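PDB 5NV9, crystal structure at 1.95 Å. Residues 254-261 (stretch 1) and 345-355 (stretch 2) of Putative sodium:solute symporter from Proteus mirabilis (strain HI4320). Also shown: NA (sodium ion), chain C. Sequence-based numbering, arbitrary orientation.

Stretch 1 (254-261) SQDVVQRY
Stretch 2, residues 345-355: SSSLNSISSCF

The contact between residues 254-261 and 345-355 of this putative sodium:solute symporter is a buried, polar helix-to-helix packing in which a serine sits at the closest backbone approach and longer amide side chains supply the hydrogen bonds. Such pairings illustrate a general principle: buried polar groups usually find partners, here other side chains, backbone carbonyls, waters and an ion.

Stretch 2 is helical throughout (phi/psi about -63/-43), with i to i+4 backbone bonds from N349 N to S345 O (3.1 Å) through F355 N to I351 O (2.9 Å). In stretch 1, S254 (phi/psi -117/119) occupies the N-cap position without a capping side-chain bond; its OG, in chi1 t, instead donates to D256 OD1 at 2.6 Å. Residues 255-258 are helical, and 259-261 keep helical phi/psi, with R260 N reaching V257 O at 2.8 Å and Y261 N reaching V258 O at 3.0 Å. The stretches cross steeply, neither parallel nor antiparallel.

The register is set by D256 (chi1 p, 59°; chi2 -29°) and S350 (chi1 m), whose CA atoms lie 5.3 Å apart. S350 OG sits 3.1 Å from D256 CA. That hydroxyl has two acceptors for one proton, Q259 OE1 at 2.7 Å across the contact and S346 O at 2.9 Å within its own helix, and the geometry does not choose between them.

The CA-to-CB bonds of Q255 and Q259 point toward stretch 2. Q255 (chi1 t, chi2 p, chi3 0°) donates from NE2 to S353 OG at 2.8 Å; S353 (chi1 p) in turn donates from OG to its own helix at S350 O, 2.7 Å. The aliphatic part of Q255 also packs, with CG 3.6 Å from C354 SG (C354 chi1 m) and 3.6 Å from S350 CB. Q259, with chi1 off-well at -142° and chi2 t, directs NE2 to N349 OD1 at 2.8 Å with a nearly straight 170° angle; N349 adopts chi1 t.

The CA-to-CB bond of R260 points sideways, but its end comes nearer. With chi1 m, chi2 p and chi3 t, it turns NH1 to D256 O (2.8 Å, a weak bond); the O of water 2 accepts from R260 NH1 at 3.0 Å and lies 2.5 Å from S346 O, a hydrogen-bonding distance. R260 NH2 lies 2.9 Å from S346 OG, yet the angle is too poor for a hydrogen bond. S346 OG (chi1 m) binds sodium at 2.2 Å, as does S345 OG (chi1 p) at 2.5 Å, so the ion lies beside the contact. The O of water 1 lies 3.0 Å from D256 OD2 and 2.9 Å from S347 OG.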

ATOM      1  N   SER A 254      -8.035   6.355   0.083  1.00 20.12           N
ATOM      2  CA  SER A 254      -6.837   6.163  -0.710  1.00 22.45           C
ATOM      3  C   SER A 254      -7.237   5.602  -2.073  1.00 21.83           C
ATOM      4  O   SER A 254      -7.826   4.527  -2.155  1.00 21.16           O
ATOM      5  CB  SER A 254      -5.889   5.231   0.027  1.00 25.94           C
ATOM      6  OG  SER A 254      -4.625   5.250  -0.578  1.00 35.75           O
ATOM      7  N   GLN A 255      -6.932   6.355  -3.123  1.00 20.27           N
ATOM      8  CA  GLN A 255      -7.368   6.030  -4.466  1.00 20.24           C
ATOM      9  C   GLN A 255      -6.899   4.669  -4.973  1.00 20.27           C
ATOM     10  O   GLN A 255      -7.601   4.057  -5.784  1.00 18.73           O
ATOM     11  CB  GLN A 255      -6.924   7.144  -5.419  1.00 21.36           C
ATOM     12  CG  GLN A 255      -7.216   6.865  -6.910  1.00 21.46           C
ATOM     13  CD  GLN A 255      -8.695   6.832  -7.300  1.00 23.92           C
ATOM     14  OE1 GLN A 255      -9.599   7.020  -6.464  1.00 26.80           O
ATOM     15  NE2 GLN A 255      -8.953   6.488  -8.561  1.00 23.39           N
ATOM     16  N   ASP A 256      -5.704   4.205  -4.561  1.00 19.61           N
ATOM     17  CA  ASP A 256      -5.191   2.900  -5.071  1.00 21.23           C
ATOM     18  C   ASP A 256      -6.104   1.712  -4.685  1.00 21.84           C
ATOM     19  O   ASP A 256      -6.273   0.789  -5.474  1.00 28.20           O
ATOM     20  CB  ASP A 256      -3.713   2.657  -4.694  1.00 21.49           C
ATOM     21  CG  ASP A 256      -3.464   2.673  -3.190  1.00 25.37           C
ATOM     22  OD1 ASP A 256      -4.198   3.371  -2.379  1.00 24.11           O
ATOM     23  OD2 ASP A 256      -2.480   1.987  -2.821  1.00 30.42           O
ATOM     24  N   VAL A 257      -6.716   1.761  -3.498  1.00 21.42           N
ATOM     25  CA  VAL A 257      -7.666   0.751  -3.083  1.00 20.13           C
ATOM     26  C   VAL A 257      -9.114   1.048  -3.571  1.00 21.71           C
ATOM     27  O   VAL A 257      -9.783   0.201  -4.194  1.00 20.51           O
ATOM     28  CB  VAL A 257      -7.571   0.550  -1.578  1.00 17.78           C
ATOM     29  CG1 VAL A 257      -8.751  -0.284  -1.073  1.00 18.18           C
ATOM     30  CG2 VAL A 257      -6.278  -0.177  -1.251  1.00 18.06           C
ATOM     31  N   VAL A 258      -9.550   2.281  -3.366  1.00 21.27           N
ATOM     32  CA  VAL A 258     -10.902   2.694  -3.665  1.00 22.10           C
ATOM     33  C   VAL A 258     -11.231   2.478  -5.123  1.00 21.43           C
ATOM     34  O   VAL A 258     -12.336   2.102  -5.483  1.00 21.70           O
ATOM     35  CB  VAL A 258     -11.170   4.200  -3.280  1.00 20.83           C
ATOM     36  CG1 VAL A 258     -12.544   4.593  -3.743  1.00 24.42           C
ATOM     37  CG2 VAL A 258     -11.123   4.398  -1.788  1.00 20.27           C
ATOM     38  N   GLN A 259     -10.267   2.703  -5.986  1.00 24.92           N
ATOM     39  CA  GLN A 259     -10.428   2.362  -7.415  1.00 24.56           C
ATOM     40  C   GLN A 259     -10.885   0.928  -7.697  1.00 26.14           C
ATOM     41  O   GLN A 259     -11.639   0.682  -8.653  1.00 25.51           O
ATOM     42  CB  GLN A 259      -9.101   2.612  -8.130  1.00 24.64           C
ATOM     43  CG  GLN A 259      -9.242   3.194  -9.516  1.00 25.07           C
ATOM     44  CD  GLN A 259      -7.894   3.309 -10.186  1.00 27.73           C
ATOM     45  OE1 GLN A 259      -6.898   3.539  -9.488  1.00 28.01           O
ATOM     46  NE2 GLN A 259      -7.837   3.114 -11.529  1.00 26.77           N
ATOM     47  N   ARG A 260     -10.446  -0.030  -6.884  1.00 25.27           N
ATOM     48  CA  ARG A 260     -10.891  -1.427  -7.073  1.00 24.49           C
ATOM     49  C   ARG A 260     -12.352  -1.652  -6.729  1.00 22.48           C
ATOM     50  O   ARG A 260     -12.903  -2.663  -7.121  1.00 21.99           O
ATOM     51  CB  ARG A 260     -10.044  -2.410  -6.270  1.00 25.44           C
ATOM     52  CG  ARG A 260      -8.791  -2.864  -6.962  1.00 26.98           C
ATOM     53  CD  ARG A 260      -7.651  -1.897  -6.808  1.00 27.17           C
ATOM     54  NE  ARG A 260      -6.509  -2.298  -7.637  1.00 31.13           N
ATOM     55  CZ  ARG A 260      -5.669  -1.449  -8.236  1.00 29.53           C
ATOM     56  NH1 ARG A 260      -5.810  -0.146  -8.088  1.00 28.11           N
ATOM     57  NH2 ARG A 260      -4.712  -1.915  -9.008  1.00 27.03           N
ATOM     58  N   TYR A 261     -12.987  -0.735  -5.993  1.00 20.99           N
ATOM     59  CA  TYR A 261     -14.394  -0.877  -5.662  1.00 19.45           C
ATOM     60  C   TYR A 261     -15.334  -0.600  -6.834  1.00 20.01           C
ATOM     61  O   TYR A 261     -16.503  -0.980  -6.772  1.00 20.51           O
ATOM     62  CB  TYR A 261     -14.777   0.060  -4.491  1.00 20.96           C
ATOM     63  CG  TYR A 261     -13.943  -0.131  -3.182  1.00 21.06           C
ATOM     64  CD1 TYR A 261     -13.256  -1.322  -2.878  1.00 20.79           C
ATOM     65  CD2 TYR A 261     -13.874   0.905  -2.254  1.00 23.98           C
ATOM     66  CE1 TYR A 261     -12.531  -1.459  -1.672  1.00 22.94           C
ATOM     67  CE2 TYR A 261     -13.192   0.763  -1.046  1.00 24.11           C
ATOM     68  CZ  TYR A 261     -12.498  -0.386  -0.752  1.00 23.22           C
ATOM     69  OH  TYR A 261     -11.824  -0.404   0.484  1.00 23.42           O
ATOM     70  N   SER A 345       2.672  -0.414  -9.574  1.00 21.68           N
ATOM     71  CA  SER A 345       1.825  -0.285 -10.733  1.00 20.97           C
ATOM     72  C   SER A 345       0.493   0.374 -10.326  1.00 20.16           C
ATOM     73  O   SER A 345      -0.023   1.256 -11.037  1.00 18.88           O
ATOM     74  CB  SER A 345       1.592  -1.633 -11.332  1.00 21.79           C
ATOM     75  OG  SER A 345       0.790  -2.414 -10.443  1.00 22.30           O
ATOM     76  N   SER A 346      -0.081  -0.059  -9.197  1.00 19.00           N
ATOM     77  CA  SER A 346      -1.316   0.490  -8.715  1.00 18.11           C
ATOM     78  C   SER A 346      -1.225   1.951  -8.325  1.00 20.58           C
ATOM     79  O   SER A 346      -2.200   2.692  -8.507  1.00 19.92           O
ATOM     80  CB  SER A 346      -1.854  -0.254  -7.466  1.00 19.32           C
ATOM     81  OG  SER A 346      -2.164  -1.574  -7.768  1.00 17.06           O
ATOM     82  N   SER A 347      -0.100   2.332  -7.721  1.00 20.54           N
ATOM     83  CA  SER A 347       0.127   3.694  -7.303  1.00 19.89           C
ATOM     84  C   SER A 347       0.276   4.595  -8.557  1.00 20.46           C
ATOM     85  O   SER A 347      -0.271   5.709  -8.582  1.00 18.14           O
ATOM     86  CB  SER A 347       1.400   3.823  -6.425  1.00 19.92           C
ATOM     87  OG  SER A 347       1.211   3.447  -5.059  1.00 21.10           O
ATOM     88  N   LEU A 348       0.985   4.131  -9.593  1.00 19.73           N
ATOM     89  CA  LEU A 348       1.112   4.936 -10.854  1.00 20.77           C
ATOM     90  C   LEU A 348      -0.223   5.148 -11.587  1.00 21.63           C
ATOM     91  O   LEU A 348      -0.592   6.295 -11.964  1.00 21.37           O
ATOM     92  CB  LEU A 348       2.099   4.338 -11.826  1.00 22.04           C
ATOM     93  CG  LEU A 348       3.598   4.302 -11.443  1.00 22.76           C
ATOM     94  CD1 LEU A 348       4.394   3.539 -12.526  1.00 25.25           C
ATOM     95  CD2 LEU A 348       4.193   5.653 -11.210  1.00 24.35           C
ATOM     96  N   ASN A 349      -0.970   4.080 -11.754  1.00 20.65           N
ATOM     97  CA  ASN A 349      -2.288   4.207 -12.336  1.00 21.60           C
ATOM     98  C   ASN A 349      -3.247   5.109 -11.526  1.00 19.14           C
ATOM     99  O   ASN A 349      -3.996   5.902 -12.112  1.00 18.29           O
ATOM    100  CB  ASN A 349      -2.919   2.860 -12.576  1.00 22.46           C
ATOM    101  CG  ASN A 349      -4.264   2.973 -13.278  1.00 23.38           C
ATOM    102  OD1 ASN A 349      -5.269   3.061 -12.609  1.00 25.75           O
ATOM    103  ND2 ASN A 349      -4.293   2.867 -14.607  1.00 21.73           N
ATOM    104  N   SER A 350      -3.216   4.996 -10.199  1.00 18.41           N
ATOM    105  CA  SER A 350      -4.092   5.820  -9.354  1.00 18.09           C
ATOM    106  C   SER A 350      -3.706   7.219  -9.390  1.00 18.27           C
ATOM    107  O   SER A 350      -4.574   8.089  -9.293  1.00 23.54           O
ATOM    108  CB  SER A 350      -4.124   5.310  -7.935  1.00 19.53           C
ATOM    109  OG  SER A 350      -4.741   4.031  -7.956  1.00 20.98           O
ATOM    110  N   ILE A 351      -2.397   7.476  -9.397  1.00 19.89           N
ATOM    111  CA  ILE A 351      -1.883   8.855  -9.568  1.00 19.08           C
ATOM    112  C   ILE A 351      -2.418   9.454 -10.827  1.00 20.68           C
ATOM    113  O   ILE A 351      -2.986  10.566 -10.822  1.00 24.26           O
ATOM    114  CB  ILE A 351      -0.383   8.952  -9.545  1.00 19.13           C
ATOM    115  CG1 ILE A 351       0.132   8.761  -8.143  1.00 20.51           C
ATOM    116  CG2 ILE A 351       0.083  10.331 -10.040  1.00 21.16           C
ATOM    117  CD1 ILE A 351       1.594   8.320  -8.072  1.00 23.52           C
ATOM    118  N   SER A 352      -2.278   8.744 -11.921  1.00 20.32           N
ATOM    119  CA  SER A 352      -2.865   9.208 -13.203  1.00 18.88           C
ATOM    120  C   SER A 352      -4.364   9.306 -13.196  1.00 19.06           C
ATOM    121  O   SER A 352      -4.860  10.219 -13.814  1.00 19.96           O
ATOM    122  CB  SER A 352      -2.425   8.374 -14.356  1.00 19.48           C
ATOM    123  OG  SER A 352      -2.971   8.854 -15.572  1.00 21.37           O
ATOM    124  N   SER A 353      -5.119   8.428 -12.496  1.00 19.55           N
ATOM    125  CA  SER A 353      -6.555   8.591 -12.453  1.00 21.47           C
ATOM    126  C   SER A 353      -6.984   9.937 -11.722  1.00 24.84           C
ATOM    127  O   SER A 353      -7.909  10.627 -12.168  1.00 22.13           O
ATOM    128  CB  SER A 353      -7.237   7.381 -11.770  1.00 23.19           C
ATOM    129  OG  SER A 353      -7.021   7.410 -10.336  1.00 25.02           O
ATOM    130  N   CYS A 354      -6.341  10.224 -10.585  1.00 23.07           N
ATOM    131  CA  CYS A 354      -6.535  11.467  -9.846  1.00 22.16           C
ATOM    132  C   CYS A 354      -6.155  12.666 -10.685  1.00 22.66           C
ATOM    133  O   CYS A 354      -6.905  13.661 -10.754  1.00 27.00           O
ATOM    134  CB  CYS A 354      -5.680  11.443  -8.569  1.00 21.29           C
ATOM    135  SG  CYS A 354      -6.311  10.282  -7.330  1.00 26.61           S
ATOM    136  N   PHE A 355      -4.992  12.619 -11.335  1.00 20.45           N
ATOM    137  CA  PHE A 355      -4.650  13.746 -12.165  1.00 21.07           C
ATOM    138  C   PHE A 355      -5.731  13.992 -13.252  1.00 23.66           C
ATOM    139  O   PHE A 355      -6.149  15.140 -13.467  1.00 23.05           O
ATOM    140  CB  PHE A 355      -3.290  13.580 -12.772  1.00 20.69           C
ATOM    141  CG  PHE A 355      -2.803  14.801 -13.496  1.00 23.56           C
ATOM    142  CD1 PHE A 355      -3.166  15.020 -14.787  1.00 24.42           C
ATOM    143  CD2 PHE A 355      -2.000  15.746 -12.845  1.00 26.81           C
ATOM    144  CE1 PHE A 355      -2.681  16.124 -15.490  1.00 27.68           C
ATOM    145  CE2 PHE A 355      -1.550  16.866 -13.520  1.00 27.96           C
ATOM    146  CZ  PHE A 355      -1.907  17.058 -14.847  1.00 27.52           C
TER
HETATM  147 NA    NA C 502      -1.035  -3.121  -8.889  1.00 38.95          NA
HETATM  148  O   HOH W   1       0.206   1.064  -3.717  1.00 25.01           O
HETATM  149  O   HOH W   2      -4.091   1.613  -9.811  1.00 28.28           O